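Local coordinates for protein putative XRE-family transcriptional regulator (Rhodococcus sp., PDB 2OFY) that probably binds DNA as a helix-turn-helix transcriptional regulator of the XRE family, at residues A[37-42]-A[57-62]. Numbering follows the deposited sequence.
Sequences AGISVE and FFTIAA
Ile-39 meets Thr-59 through its CG2 branch, which chi1 of 64° sets anti to the carbonyl carbon and beside the backbone N. On Thr-59 the methyl does the touching. With chi1 of -58°, CG2 lies anti to the backbone N and beside the carbonyl carbon, while OG1 sits beside the N. The two branch methyls, Ile-39 CG2 and Thr-59 CG2, lie 3.9 Å apart, and the side chains cross at a slant. Ile-39 CD1 lies slightly farther off, 4.3 Å from Thr-59 CG2.

Ala-37 and Ala-62 form the second point of contact. Their CA atoms, 5.1 Å apart, are the nearest CA pair of the two segments. Both CB atoms point across the gap, and Ala-37 CB lies 4.2 Å from Ala-62 CB. Each methyl also rests on the other backbone: Ala-62 CB is 3.6 Å from Ala-37 O, and Ala-37 CB is 3.9 Å from Ala-62 O. The small side chains let the backbones come this near. In all, a modest 162 Å² is buried.

Gly-38 turns the chain between these two points. With positive phi it is the C-prime residue of a Schellman motif that ends helix 30-37. Ser-40 then N-caps helix 41-48, its OG bonded to Thr-43 N. The Ala-37/Ala-62 and Ile-39/Thr-59 touches seat the turn of the helix-turn-helix against helix 57-66. Val-63 extends the apolar patch, touching both Ala-37 and Ile-39, and Thr-59 also packs on Ile-47. Helix 41-48 follows the turn and is, as in XRE relatives, probably the recognition helix.

The two segments share neither a hydrogen bond nor a salt bridge. Van der Waals packing joins them, methyl on methyl and methyl on carbonyl oxygen. The fit thus depends on shape and small side chains more than on directional bonds.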
# COMPACT_ATOMS: atom_id res chain seq x y z
N ALA A 37 -1.74 11.70 -10.78
CA ALA A 37 -1.41 10.40 -10.14
C ALA A 37 -1.15 9.30 -11.17
O ALA A 37 -0.64 8.21 -10.86
CB ALA A 37 -2.53 9.97 -9.16
N GLY A 38 -1.53 9.59 -12.41
CA GLY A 38 -1.37 8.63 -13.51
C GLY A 38 -2.40 7.50 -13.50
O GLY A 38 -2.11 6.35 -13.93
N ILE A 39 -3.62 7.82 -13.10
CA ILE A 39 -4.66 6.79 -13.09
C ILE A 39 -5.92 7.27 -13.79
O ILE A 39 -6.00 8.46 -14.18
CB ILE A 39 -5.00 6.37 -11.64
CG1 ILE A 39 -5.58 7.54 -10.83
CG2 ILE A 39 -3.75 5.72 -10.96
CD1 ILE A 39 -6.20 7.08 -9.43
N SER A 40 -6.91 6.40 -13.97
CA SER A 40 -8.16 6.86 -14.57
C SER A 40 -9.08 7.47 -13.53
O SER A 40 -8.98 7.15 -12.33
CB SER A 40 -8.90 5.72 -15.23
OG SER A 40 -9.22 4.73 -14.27
N VAL A 41 -10.02 8.29 -14.01
CA VAL A 41 -11.05 8.84 -13.08
C VAL A 41 -11.88 7.66 -12.54
O VAL A 41 -12.24 7.64 -11.34
CB VAL A 41 -11.93 9.89 -13.75
CG1 VAL A 41 -13.29 10.03 -13.03
CG2 VAL A 41 -11.20 11.21 -13.81
N GLU A 42 -12.17 6.69 -13.41
CA GLU A 42 -12.87 5.50 -12.94
C GLU A 42 -12.17 4.82 -11.77
O GLU A 42 -12.81 4.49 -10.78
CB GLU A 42 -13.23 4.49 -14.06
CG GLU A 42 -14.70 4.71 -14.50
CD GLU A 42 -15.59 5.25 -13.35
OE1 GLU A 42 -16.30 6.28 -13.55
OE2 GLU A 42 -15.52 4.67 -12.22
N PHE A 57 -0.69 -0.69 -3.56
CA PHE A 57 0.17 0.21 -2.79
C PHE A 57 0.63 1.39 -3.65
O PHE A 57 0.58 2.56 -3.20
CB PHE A 57 1.46 -0.54 -2.35
CG PHE A 57 2.42 0.36 -1.63
CD1 PHE A 57 2.13 0.81 -0.33
CD2 PHE A 57 3.61 0.78 -2.26
CE1 PHE A 57 3.01 1.69 0.30
CE2 PHE A 57 4.48 1.65 -1.59
CZ PHE A 57 4.17 2.11 -0.33
N PHE A 58 1.11 1.10 -4.85
CA PHE A 58 1.71 2.17 -5.70
C PHE A 58 0.67 3.18 -6.15
O PHE A 58 0.96 4.37 -6.21
CB PHE A 58 2.59 1.58 -6.79
CG PHE A 58 3.87 1.02 -6.22
CD1 PHE A 58 4.83 1.90 -5.67
CD2 PHE A 58 4.04 -0.36 -6.07
CE1 PHE A 58 5.98 1.38 -5.10
CE2 PHE A 58 5.16 -0.88 -5.52
CZ PHE A 58 6.15 -0.04 -5.03
N THR A 59 -0.56 2.71 -6.35
CA THR A 59 -1.67 3.64 -6.68
C THR A 59 -2.03 4.57 -5.53
O THR A 59 -2.16 5.78 -5.75
CB THR A 59 -2.86 2.87 -7.19
OG1 THR A 59 -2.42 2.12 -8.34
CG2 THR A 59 -4.00 3.85 -7.56
N ILE A 60 -2.16 4.01 -4.33
CA ILE A 60 -2.51 4.83 -3.18
C ILE A 60 -1.36 5.83 -2.91
O ILE A 60 -1.60 7.02 -2.59
CB ILE A 60 -2.84 3.96 -1.98
CG1 ILE A 60 -4.05 3.06 -2.28
CG2 ILE A 60 -3.03 4.81 -0.76
CD1 ILE A 60 -5.33 3.80 -2.76
N ALA A 61 -0.12 5.34 -3.02
CA ALA A 61 1.03 6.21 -2.87
C ALA A 61 0.98 7.38 -3.85
O ALA A 61 1.31 8.47 -3.51
CB ALA A 61 2.32 5.38 -3.08
N ALA A 62 0.61 7.13 -5.10
CA ALA A 62 0.67 8.18 -6.10
C ALA A 62 -0.42 9.19 -5.79
O ALA A 62 -0.23 10.39 -5.99
CB ALA A 62 0.48 7.58 -7.48